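Local coordinates for putative flagellar protein FliS (PDB 4YOK), which is of unknown function, its flagellar name being only putative, and pairs a prealbumin-like N-terminal domain with a probable E-set-like beta sandwich, at residues E9-V13 and V86-H91; T99-S105 and F120-V126; R133-L138 and N149-F155; L137-Q142 and A178-R184. One frame throughout, in Å; residues are numbered along the deposited sequence.

Contact 1 of 4, residues E9-V13 and V86-H91; sequences ESKLV and VNLKGH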
# COMPACT_ATOMS: atom_id res chain seq x y z
N GLU A 9 -4.18 -28.90 3.86
CA GLU A 9 -4.17 -27.50 3.45
C GLU A 9 -4.53 -26.60 4.61
O GLU A 9 -5.31 -26.99 5.48
CB GLU A 9 -5.16 -27.25 2.31
CG GLU A 9 -4.56 -27.50 0.95
CD GLU A 9 -5.48 -27.12 -0.19
OE1 GLU A 9 -6.36 -27.93 -0.54
OE2 GLU A 9 -5.30 -26.00 -0.73
N SER A 10 -3.95 -25.40 4.62
CA SER A 10 -4.17 -24.42 5.67
C SER A 10 -4.13 -22.99 5.14
O SER A 10 -3.50 -22.69 4.11
CB SER A 10 -3.15 -24.57 6.78
OG SER A 10 -3.30 -25.80 7.47
N LYS A 11 -4.78 -22.10 5.90
CA LYS A 11 -4.85 -20.68 5.61
C LYS A 11 -3.62 -19.95 6.17
O LYS A 11 -3.31 -20.04 7.37
CB LYS A 11 -6.14 -20.09 6.19
CG LYS A 11 -6.45 -18.66 5.75
CD LYS A 11 -7.91 -18.34 6.03
CE LYS A 11 -8.13 -16.95 6.57
NZ LYS A 11 -9.50 -16.78 7.13
N LEU A 12 -2.89 -19.28 5.29
CA LEU A 12 -1.77 -18.42 5.65
C LEU A 12 -2.25 -16.96 5.54
O LEU A 12 -2.74 -16.55 4.48
CB LEU A 12 -0.53 -18.66 4.79
CG LEU A 12 0.65 -17.66 5.01
CD1 LEU A 12 1.29 -17.79 6.43
CD2 LEU A 12 1.69 -17.81 3.93
N VAL A 13 -2.11 -16.20 6.64
CA VAL A 13 -2.51 -14.80 6.68
C VAL A 13 -1.27 -14.00 7.00
O VAL A 13 -0.47 -14.42 7.82
CB VAL A 13 -3.67 -14.53 7.71
CG1 VAL A 13 -3.96 -13.04 7.85
CG2 VAL A 13 -4.94 -15.27 7.30
N VAL A 86 8.30 -19.25 6.72
CA VAL A 86 6.95 -19.61 7.13
C VAL A 86 6.85 -21.13 7.30
O VAL A 86 7.11 -21.87 6.35
CB VAL A 86 5.91 -19.12 6.05
CG1 VAL A 86 4.49 -19.58 6.38
CG2 VAL A 86 5.93 -17.61 5.86
N ASN A 87 6.43 -21.59 8.48
CA ASN A 87 6.18 -23.01 8.70
C ASN A 87 4.67 -23.15 8.80
O ASN A 87 4.10 -22.82 9.84
CB ASN A 87 6.94 -23.56 9.91
CG ASN A 87 8.32 -24.06 9.55
OD1 ASN A 87 9.34 -23.47 9.93
ND2 ASN A 87 8.39 -25.14 8.78
N LEU A 88 4.02 -23.49 7.67
CA LEU A 88 2.57 -23.57 7.59
C LEU A 88 2.08 -24.94 8.04
O LEU A 88 2.30 -25.94 7.36
CB LEU A 88 2.06 -23.26 6.17
CG LEU A 88 0.54 -23.25 5.95
CD1 LEU A 88 -0.13 -22.11 6.72
CD2 LEU A 88 0.22 -23.11 4.47
N LYS A 89 1.38 -24.96 9.18
CA LYS A 89 0.76 -26.13 9.80
C LYS A 89 -0.43 -25.58 10.57
O LYS A 89 -0.25 -24.87 11.57
CB LYS A 89 1.77 -26.91 10.67
CG LYS A 89 1.17 -28.00 11.58
CD LYS A 89 0.54 -29.17 10.82
CE LYS A 89 -0.24 -30.09 11.74
NZ LYS A 89 -1.53 -29.49 12.20
N GLY A 90 -1.63 -25.80 10.03
CA GLY A 90 -2.85 -25.22 10.60
C GLY A 90 -2.88 -23.74 10.29
O GLY A 90 -1.97 -23.24 9.62
N HIS A 91 -3.92 -23.02 10.74
CA HIS A 91 -4.02 -21.58 10.50
C HIS A 91 -2.73 -20.90 11.02
O HIS A 91 -2.37 -21.10 12.18
CB HIS A 91 -5.27 -21.03 11.21
CG HIS A 91 -5.59 -19.62 10.84
ND1 HIS A 91 -6.51 -19.33 9.85
CD2 HIS A 91 -5.10 -18.46 11.34
CE1 HIS A 91 -6.56 -18.01 9.79
NE2 HIS A 91 -5.72 -17.45 10.66

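Contact 2 of 4, residues T99-S105 and F120-V126; sequences TPYFMIS and FMINRIV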
# COMPACT_ATOMS: atom_id res chain seq x y z
N THR A 99 11.73 -1.97 4.12
CA THR A 99 12.23 -0.63 4.42
C THR A 99 11.61 0.36 3.44
O THR A 99 12.12 0.51 2.33
CB THR A 99 13.76 -0.54 4.40
OG1 THR A 99 14.29 -1.60 5.19
CG2 THR A 99 14.26 0.83 4.92
N PRO A 100 10.48 1.00 3.83
CA PRO A 100 9.85 1.97 2.91
C PRO A 100 10.75 3.17 2.65
O PRO A 100 11.56 3.51 3.52
CB PRO A 100 8.58 2.41 3.67
CG PRO A 100 8.40 1.41 4.79
CD PRO A 100 9.77 0.90 5.11
N TYR A 101 10.60 3.84 1.49
CA TYR A 101 11.37 5.06 1.19
C TYR A 101 10.87 6.19 2.10
O TYR A 101 11.66 6.93 2.67
CB TYR A 101 11.17 5.45 -0.29
CG TYR A 101 11.79 4.46 -1.23
CD1 TYR A 101 13.18 4.26 -1.26
CD2 TYR A 101 11.00 3.66 -2.05
CE1 TYR A 101 13.75 3.30 -2.09
CE2 TYR A 101 11.57 2.74 -2.94
CZ TYR A 101 12.95 2.57 -2.95
OH TYR A 101 13.54 1.65 -3.78
N PHE A 102 9.54 6.28 2.23
CA PHE A 102 8.82 7.29 3.01
C PHE A 102 7.67 6.70 3.81
O PHE A 102 7.12 5.66 3.45
CB PHE A 102 8.22 8.38 2.07
CG PHE A 102 9.27 9.12 1.28
CD1 PHE A 102 10.02 10.14 1.87
CD2 PHE A 102 9.55 8.77 -0.04
CE1 PHE A 102 11.04 10.79 1.15
CE2 PHE A 102 10.56 9.43 -0.76
CZ PHE A 102 11.31 10.41 -0.15
N MSE A 103 7.32 7.37 4.90
CA MSE A 103 6.16 7.05 5.71
C MSE A 103 5.32 8.33 5.82
O MSE A 103 5.86 9.42 5.95
CB MSE A 103 6.53 6.49 7.11
CG MSE A 103 7.16 5.09 7.07
SE MSE A 103 5.89 3.65 6.54
CE MSE A 103 4.79 3.68 8.14
N ILE A 104 4.00 8.17 5.77
CA ILE A 104 3.02 9.24 5.93
C ILE A 104 2.46 9.10 7.33
O ILE A 104 2.13 7.98 7.74
CB ILE A 104 1.91 9.16 4.85
CG1 ILE A 104 2.47 9.25 3.42
CG2 ILE A 104 0.81 10.23 5.08
CD1 ILE A 104 1.48 8.76 2.33
N SER A 105 2.33 10.20 8.07
CA SER A 105 1.75 10.17 9.42
C SER A 105 0.98 11.45 9.70
O SER A 105 1.05 12.39 8.91
CB SER A 105 2.85 9.97 10.46
OG SER A 105 3.70 11.10 10.51
N PHE A 120 -0.48 16.68 6.60
CA PHE A 120 0.17 15.44 7.04
C PHE A 120 1.66 15.61 7.06
O PHE A 120 2.18 16.66 6.64
CB PHE A 120 -0.24 14.22 6.16
CG PHE A 120 -0.03 14.40 4.68
CD1 PHE A 120 -0.98 15.05 3.90
CD2 PHE A 120 1.07 13.85 4.04
CE1 PHE A 120 -0.80 15.22 2.53
CE2 PHE A 120 1.24 13.99 2.65
CZ PHE A 120 0.33 14.71 1.92
N MSE A 121 2.35 14.62 7.61
CA MSE A 121 3.81 14.59 7.68
C MSE A 121 4.36 13.51 6.77
O MSE A 121 3.84 12.39 6.73
CB MSE A 121 4.25 14.32 9.13
CG MSE A 121 4.03 15.49 10.03
SE MSE A 121 5.73 16.40 10.26
CE MSE A 121 6.70 14.92 11.21
N ILE A 122 5.42 13.84 6.04
CA ILE A 122 6.14 12.89 5.19
C ILE A 122 7.49 12.72 5.82
O ILE A 122 8.27 13.68 5.91
CB ILE A 122 6.25 13.31 3.70
CG1 ILE A 122 4.85 13.41 3.04
CG2 ILE A 122 7.17 12.31 2.93
CD1 ILE A 122 4.87 14.18 1.69
N ASN A 123 7.74 11.52 6.32
CA ASN A 123 8.99 11.16 6.99
C ASN A 123 9.87 10.37 6.03
O ASN A 123 9.45 9.32 5.55
CB ASN A 123 8.68 10.33 8.25
CG ASN A 123 7.59 10.95 9.10
OD1 ASN A 123 7.80 12.00 9.69
ND2 ASN A 123 6.37 10.40 9.06
N ARG A 124 11.10 10.86 5.79
CA ARG A 124 12.05 10.16 4.93
C ARG A 124 12.73 9.05 5.74
O ARG A 124 13.36 9.34 6.77
CB ARG A 124 13.08 11.13 4.33
CG ARG A 124 14.02 10.44 3.33
CD ARG A 124 15.03 11.37 2.65
NE ARG A 124 15.79 12.12 3.64
CZ ARG A 124 15.79 13.45 3.73
NH1 ARG A 124 15.07 14.18 2.88
NH2 ARG A 124 16.51 14.06 4.65
N ILE A 125 12.57 7.80 5.30
CA ILE A 125 13.18 6.64 5.97
C ILE A 125 14.54 6.31 5.32
O ILE A 125 15.49 6.01 6.04
CB ILE A 125 12.22 5.40 5.95
CG1 ILE A 125 10.81 5.72 6.56
CG2 ILE A 125 12.83 4.16 6.59
CD1 ILE A 125 10.77 6.25 8.03
N VAL A 126 14.61 6.34 3.97
CA VAL A 126 15.85 6.00 3.24
C VAL A 126 16.59 7.32 2.98
O VAL A 126 16.02 8.21 2.38
CB VAL A 126 15.51 5.19 1.96
CG1 VAL A 126 16.76 4.93 1.09
CG2 VAL A 126 14.84 3.87 2.35

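Contact 3 of 4, residues R133-L138 and N149-F155; sequences RVMLLL and NLYRQDF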
# COMPACT_ATOMS: atom_id res chain seq x y z
N ARG A 133 6.14 12.41 -6.57
CA ARG A 133 4.87 13.11 -6.51
C ARG A 133 4.09 12.74 -5.27
O ARG A 133 4.28 11.67 -4.69
CB ARG A 133 4.01 12.89 -7.78
CG ARG A 133 3.58 11.47 -8.05
CD ARG A 133 2.69 11.44 -9.27
NE ARG A 133 2.23 10.09 -9.57
CZ ARG A 133 2.70 9.33 -10.56
NH1 ARG A 133 3.64 9.80 -11.38
NH2 ARG A 133 2.22 8.11 -10.76
N VAL A 134 3.22 13.67 -4.87
CA VAL A 134 2.26 13.51 -3.78
C VAL A 134 0.87 13.59 -4.43
O VAL A 134 0.63 14.46 -5.29
CB VAL A 134 2.50 14.56 -2.67
CG1 VAL A 134 1.44 14.45 -1.59
CG2 VAL A 134 3.89 14.38 -2.07
N MSE A 135 -0.03 12.71 -4.03
CA MSE A 135 -1.36 12.63 -4.64
C MSE A 135 -2.46 12.75 -3.61
O MSE A 135 -2.41 12.10 -2.56
CB MSE A 135 -1.53 11.30 -5.42
CG MSE A 135 -0.50 11.11 -6.52
SE MSE A 135 -0.59 9.30 -7.21
CE MSE A 135 0.51 8.47 -5.74
N LEU A 136 -3.45 13.60 -3.91
CA LEU A 136 -4.67 13.80 -3.12
C LEU A 136 -5.75 13.07 -3.87
O LEU A 136 -5.93 13.32 -5.06
CB LEU A 136 -4.97 15.29 -2.93
CG LEU A 136 -4.48 15.92 -1.62
CD1 LEU A 136 -2.98 15.75 -1.41
CD2 LEU A 136 -4.93 17.35 -1.47
N LEU A 137 -6.41 12.09 -3.22
CA LEU A 137 -7.39 11.23 -3.86
C LEU A 137 -8.72 11.18 -3.16
O LEU A 137 -8.77 11.19 -1.92
CB LEU A 137 -6.83 9.78 -3.92
CG LEU A 137 -5.43 9.59 -4.51
CD1 LEU A 137 -4.82 8.24 -4.09
CD2 LEU A 137 -5.45 9.74 -6.03
N LEU A 138 -9.80 11.06 -3.95
CA LEU A 138 -11.15 10.82 -3.45
C LEU A 138 -11.74 9.65 -4.22
O LEU A 138 -11.45 9.49 -5.42
CB LEU A 138 -12.08 12.04 -3.55
CG LEU A 138 -11.71 13.27 -2.68
CD1 LEU A 138 -12.47 14.51 -3.16
CD2 LEU A 138 -12.00 13.01 -1.20
N ASN A 149 -10.01 5.90 -8.46
CA ASN A 149 -10.47 7.09 -7.77
C ASN A 149 -11.47 7.85 -8.63
O ASN A 149 -11.53 7.63 -9.84
CB ASN A 149 -9.25 7.98 -7.43
CG ASN A 149 -8.50 8.47 -8.65
OD1 ASN A 149 -9.00 9.33 -9.37
ND2 ASN A 149 -7.29 7.95 -8.92
N LEU A 150 -12.18 8.78 -8.01
CA LEU A 150 -13.13 9.69 -8.63
C LEU A 150 -12.48 11.05 -8.89
O LEU A 150 -12.93 11.83 -9.74
CB LEU A 150 -14.31 9.83 -7.64
CG LEU A 150 -15.59 10.38 -8.17
CD1 LEU A 150 -16.31 9.34 -9.00
CD2 LEU A 150 -16.49 10.80 -7.02
N TYR A 151 -11.43 11.37 -8.11
CA TYR A 151 -10.70 12.63 -8.20
C TYR A 151 -9.26 12.39 -7.78
O TYR A 151 -9.02 11.70 -6.78
CB TYR A 151 -11.34 13.71 -7.28
CG TYR A 151 -10.56 15.01 -7.25
CD1 TYR A 151 -10.81 16.02 -8.18
CD2 TYR A 151 -9.57 15.23 -6.29
CE1 TYR A 151 -10.07 17.20 -8.18
CE2 TYR A 151 -8.83 16.42 -6.27
CZ TYR A 151 -9.08 17.40 -7.23
OH TYR A 151 -8.38 18.58 -7.24
N ARG A 152 -8.32 13.00 -8.52
CA ARG A 152 -6.90 12.90 -8.23
C ARG A 152 -6.26 14.22 -8.58
O ARG A 152 -6.51 14.75 -9.66
CB ARG A 152 -6.25 11.74 -9.05
CG ARG A 152 -4.71 11.71 -8.91
CD ARG A 152 -4.11 10.49 -9.62
NE ARG A 152 -2.68 10.69 -9.89
CZ ARG A 152 -1.94 9.86 -10.62
NH1 ARG A 152 -2.46 8.74 -11.11
NH2 ARG A 152 -0.66 10.14 -10.87
N GLN A 153 -5.42 14.73 -7.67
CA GLN A 153 -4.62 15.94 -7.94
C GLN A 153 -3.20 15.66 -7.48
O GLN A 153 -3.00 15.33 -6.30
CB GLN A 153 -5.20 17.19 -7.25
CG GLN A 153 -4.35 18.47 -7.52
CD GLN A 153 -4.38 18.88 -8.98
OE1 GLN A 153 -5.42 18.87 -9.64
NE2 GLN A 153 -3.22 19.14 -9.55
N ASP A 154 -2.23 15.80 -8.39
CA ASP A 154 -0.80 15.59 -8.07
C ASP A 154 -0.10 16.89 -7.76
O ASP A 154 -0.45 17.94 -8.29
CB ASP A 154 -0.08 14.90 -9.23
CG ASP A 154 -0.57 13.49 -9.56
OD1 ASP A 154 -1.45 12.98 -8.82
OD2 ASP A 154 -0.09 12.92 -10.54
N PHE A 155 0.92 16.80 -6.89
CA PHE A 155 1.81 17.90 -6.46
C PHE A 155 3.22 17.35 -6.67
O PHE A 155 3.54 16.26 -6.18
CB PHE A 155 1.51 18.31 -5.00
CG PHE A 155 0.11 18.86 -4.77
CD1 PHE A 155 -0.96 17.99 -4.56
CD2 PHE A 155 -0.15 20.22 -4.84
CE1 PHE A 155 -2.27 18.49 -4.40
CE2 PHE A 155 -1.44 20.72 -4.66
CZ PHE A 155 -2.50 19.86 -4.43

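Contact 4 of 4, residues L137-Q142 and A178-R184; sequences LLSKTQ and AKALYAR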
# COMPACT_ATOMS: atom_id res chain seq x y z
N LEU A 137 -6.41 12.09 -3.22
CA LEU A 137 -7.39 11.23 -3.86
C LEU A 137 -8.72 11.18 -3.16
O LEU A 137 -8.77 11.19 -1.92
CB LEU A 137 -6.83 9.78 -3.92
CG LEU A 137 -5.43 9.59 -4.51
CD1 LEU A 137 -4.82 8.24 -4.09
CD2 LEU A 137 -5.45 9.74 -6.03
N LEU A 138 -9.80 11.06 -3.95
CA LEU A 138 -11.15 10.82 -3.45
C LEU A 138 -11.74 9.65 -4.22
O LEU A 138 -11.45 9.49 -5.42
CB LEU A 138 -12.08 12.04 -3.55
CG LEU A 138 -11.71 13.27 -2.68
CD1 LEU A 138 -12.47 14.51 -3.16
CD2 LEU A 138 -12.00 13.01 -1.20
N SER A 139 -12.55 8.84 -3.55
CA SER A 139 -13.22 7.72 -4.18
C SER A 139 -14.66 7.62 -3.67
O SER A 139 -14.92 8.00 -2.53
CB SER A 139 -12.46 6.42 -3.87
OG SER A 139 -13.16 5.30 -4.41
N LYS A 140 -15.58 7.08 -4.50
CA LYS A 140 -16.97 6.75 -4.10
C LYS A 140 -17.02 5.45 -3.29
O LYS A 140 -18.10 5.09 -2.79
CB LYS A 140 -17.84 6.51 -5.36
CG LYS A 140 -18.25 7.73 -6.14
CD LYS A 140 -19.34 7.38 -7.16
CE LYS A 140 -18.86 6.62 -8.37
NZ LYS A 140 -19.80 6.75 -9.51
N THR A 141 -15.94 4.65 -3.33
CA THR A 141 -15.87 3.33 -2.69
C THR A 141 -14.74 3.26 -1.68
O THR A 141 -13.89 4.15 -1.64
CB THR A 141 -15.72 2.19 -3.73
OG1 THR A 141 -14.35 2.07 -4.11
CG2 THR A 141 -16.61 2.36 -4.97
N GLN A 142 -14.69 2.15 -0.90
CA GLN A 142 -13.64 1.88 0.10
C GLN A 142 -12.27 1.76 -0.55
O GLN A 142 -11.27 1.77 0.17
CB GLN A 142 -13.94 0.57 0.85
CG GLN A 142 -15.25 0.52 1.60
CD GLN A 142 -15.66 -0.91 1.88
OE1 GLN A 142 -14.88 -1.87 1.74
NE2 GLN A 142 -16.92 -1.10 2.24
N ALA A 178 -21.81 11.76 -5.30
CA ALA A 178 -21.38 10.58 -4.55
C ALA A 178 -22.20 10.36 -3.25
O ALA A 178 -22.32 11.27 -2.46
CB ALA A 178 -19.90 10.71 -4.21
N LYS A 179 -22.74 9.14 -3.04
CA LYS A 179 -23.50 8.84 -1.82
C LYS A 179 -22.55 8.55 -0.66
O LYS A 179 -22.92 8.71 0.50
CB LYS A 179 -24.49 7.69 -2.01
CG LYS A 179 -25.62 8.06 -2.96
CD LYS A 179 -26.68 6.97 -3.03
CE LYS A 179 -27.57 7.15 -4.23
NZ LYS A 179 -28.51 6.01 -4.40
N ALA A 180 -21.35 8.10 -0.97
CA ALA A 180 -20.29 7.85 0.01
C ALA A 180 -19.03 8.43 -0.55
O ALA A 180 -18.85 8.41 -1.76
CB ALA A 180 -20.14 6.35 0.26
N LEU A 181 -18.16 8.97 0.32
CA LEU A 181 -16.92 9.57 -0.16
C LEU A 181 -15.77 9.18 0.75
O LEU A 181 -15.86 9.30 1.98
CB LEU A 181 -17.07 11.12 -0.23
CG LEU A 181 -16.00 11.88 -1.01
CD1 LEU A 181 -16.11 11.61 -2.52
CD2 LEU A 181 -16.10 13.39 -0.71
N TYR A 182 -14.68 8.73 0.13
CA TYR A 182 -13.48 8.26 0.85
C TYR A 182 -12.26 9.03 0.37
O TYR A 182 -12.17 9.35 -0.81
CB TYR A 182 -13.29 6.75 0.61
CG TYR A 182 -14.41 5.88 1.13
CD1 TYR A 182 -15.58 5.72 0.40
CD2 TYR A 182 -14.28 5.19 2.33
CE1 TYR A 182 -16.61 4.90 0.87
CE2 TYR A 182 -15.30 4.35 2.79
CZ TYR A 182 -16.46 4.21 2.05
OH TYR A 182 -17.47 3.38 2.49
N ALA A 183 -11.35 9.37 1.29
CA ALA A 183 -10.15 10.13 0.95
C ALA A 183 -8.91 9.34 1.24
O ALA A 183 -8.91 8.47 2.12
CB ALA A 183 -10.13 11.46 1.71
N ARG A 184 -7.82 9.68 0.54
CA ARG A 184 -6.52 9.05 0.76
C ARG A 184 -5.43 9.97 0.22
O ARG A 184 -5.67 10.77 -0.70
CB ARG A 184 -6.45 7.66 0.06
CG ARG A 184 -5.52 6.67 0.75
CD ARG A 184 -5.48 5.34 -0.01
NE ARG A 184 -4.91 4.24 0.79
CZ ARG A 184 -4.52 3.07 0.29
NH1 ARG A 184 -4.63 2.83 -1.02
NH2 ARG A 184 -3.98 2.14 1.08
O HOH W 1 -18.82 0.68 3.56

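Contact 1 of 4, residues E9-V13 and V86-H91
Ser10 OG reaches the loop after strand 83-88 and lies 3.1 Å from Gly90 N. The same hydroxyl is hydrogen-bonded to Asp63 OD1, so its main polar partner lies outside the two segments. The site belongs to the prealbumin-like beta sandwich of the N-terminal domain. Strand 9-18 lies in one sheet and strand 83-88 is an outermost strand of the other. Residues 89-91 carry the chain across to strand 92-97, which runs parallel to strand 9-18. The axes of 9-13 and 86-88 come no closer than 8.9 Å, as expected of strands in facing sheets. Apolar side chains meet between them. Leu12 has CG anti to the backbone N (chi1 173°), which turns its branch toward strand 83-88, and Leu12 CD1 meets Val86 CG1 at 3.7 Å. Leu88 CD1 lies 3.9 Å from Ser10 CB and also packs on the Lys11 carbonyl. Gly90 has a positive phi (74°), a backbone shape that glycine adopts with little cost. The chain then turns to run beside Lys11, and His91 CA makes a CA-H...O contact of 3.6 Å with Lys11 O. That oxygen also lies over one face of the His91 ring, toward its rim. The Lys11 and His91 side chains lie alongside each other and point the same way. Lys11 CE packs 3.7 Å from His91 CE1, and Val13 CG2 meets the same ring carbon at 4.0 Å.

Contact 2 of 4, residues T99-S105 and F120-V126
Phe102 and Ile122 form the apolar centre, with Phe102 CD1 3.7 Å from Ile122 CG2. They lie on the same face of the antiparallel beta hairpin made by strands 102-111 and 115-124. On that face Ile104 CG2 meets Phe120 CD2 at 3.8 Å, and the aliphatic part of Arg124 runs beside the Phe102 ring. Strands 131-139 and 182-189 of the facing sheet cover Phe102 and Ile122. The opposite face carries Met103, Ser105, Met121 and Asn123. Met103, a selenomethionine, packs its CG on Ile125 CG1. Backbone bonds join Met103 with Asn123 and Ser105 with Met121. Just beyond the paired residues, Tyr101 O accepts from both Ile125 N (2.9 Å) and Val126 N (3.3 Å). The two donors come from the same face of its carbonyl plane. Pro100 O is buried close by, with no polar partner in the model. At the polar edge, Asn123 ND2 gives a bond of 3.1 Å to Ser105 OG, which lies in the amide plane. Ser105 OG stands between its own backbone N and carbonyl carbon (chi1 66°), facing that amide. Asn123 ND2 also makes a weak bond to Met103 O. A leucine in place of Asn123 would probably leave Ser105 OG without this donor and free to turn. The chemistry implies one face mainly hydrocarbon, packed on the facing sheet, and one mixed, with an amide-hydroxyl tie among apolar side chains.

Contact 3 of 4, residues R133-L138 and N149-F155
Arg133 and Arg152 cross at about a right angle beside Asp154, their guanidinium planes 29° apart. Arg152 holds the carboxylate side-on. Its NE bonds to Asp154 OD1 at 2.8 Å, almost straight, and its NH2 bonds to Asp154 OD2 at 2.9 Å. Both oxygens use their syn lone pairs. Arg133 NE is 3.8 Å from Asp154 OD2, a long salt bridge in which no N-H points at the oxygen. Arg152 NH2 lies over one face of the Arg133 guanidinium, and the shared carboxylate probably offsets the two charges. Met135, a selenomethionine, places SE over one face of the Arg152 guanidinium, 3.7 Å from Arg152 NE. The extended Arg152 chain, with CG anti to the backbone N (chi1 173°), lies alongside Leu137 CD2. A methionine in place of Arg152 would probably cost Asp154 both close bonds, leaving the long charge contact to Arg133 as its salt bridge across this strand pair. Opposite Leu138, Leu150 and Tyr151 form a classic beta bulge, both donating to Leu138 O. The rest is a regular antiparallel hairpin. Strand 151-155 forms an edge of its four-stranded sheet, and strand 131-139 pairs on its other side with strand 182-189. Val134 and Leu136 face strands 115-124 and 161-168 of the partner sheet.

Contact 4 of 4, residues L137-Q142 and A178-R184
Ser139 and Tyr182 form a hydrogen-bonded antiparallel pair, with Ser139 N to Tyr182 O and Tyr182 N to Ser139 O both 2.8 Å. Leu137, two residues back along the first strand, pairs in the same way with Arg184. Ser139 OG accepts from Thr141 N at 3.1 Å. This is an ST turn, and it bends the chain as it leaves the strand. The same hydroxyl also bonds to Phe143 O. The Arg184 guanidinium leads away from the pair and is held by three carbonyls: Ser198 O, Ala144 O and Leu25 O.

The turn lays Thr141 and Gln142 over one face of the Tyr182 ring. Gln142 CA makes a CH-pi contact, 3.9 Å from the ring centroid and only 7° off the normal. Tyr182 has CG anti to its carbonyl carbon (chi1 -62°), which keeps the ring beneath this backbone. Ser139 O lies at the ring edge, in plane. The Gln142 side chain runs alongside the ring in the same direction. A water accepts from Gln142 NE2 at 2.9 Å and also bonds to Tyr182 OH, joining their outer ends.

Leu138 packs on the other face of the sheet. Its CD2 touches Ala183 CB at 3.8 Å and Leu181 CD2 at 4.1 Å. At the end of the pairing, Lys140 CG meets Ala178 CB, just past helix 173-177. Strands 131-139 and 182-189 are the two inner strands of their four-stranded antiparallel sheet. Such a sheet, with Leu138 and Ala183 turned to a three-stranded partner, is consistent with an E-set-like beta sandwich.

Contact 1 stands apart in the N-terminal domain, its centre 32 Å or more from the other three. It joins facing sheets by packing and lays a connecting loop beside strand 9-18, whereas the others are strand pairings with regular backbone bonds. Contacts 3 and 4 share Leu137 and Leu138 and flank strand 131-139, one pairing it with an edge strand and the other with an inner one. Contact 2 lies in the facing sheet of the C-terminal domain. Phe120 CZ touches Val134 CG1, so contacts 2 and 3 meet in the core. All four are partly buried, contacts 1 and 4 having the most exposed residues. Outer chemistries differ: amide-hydroxyl in contact 2, charges in contact 3, a tyrosine under a turn in contact 4.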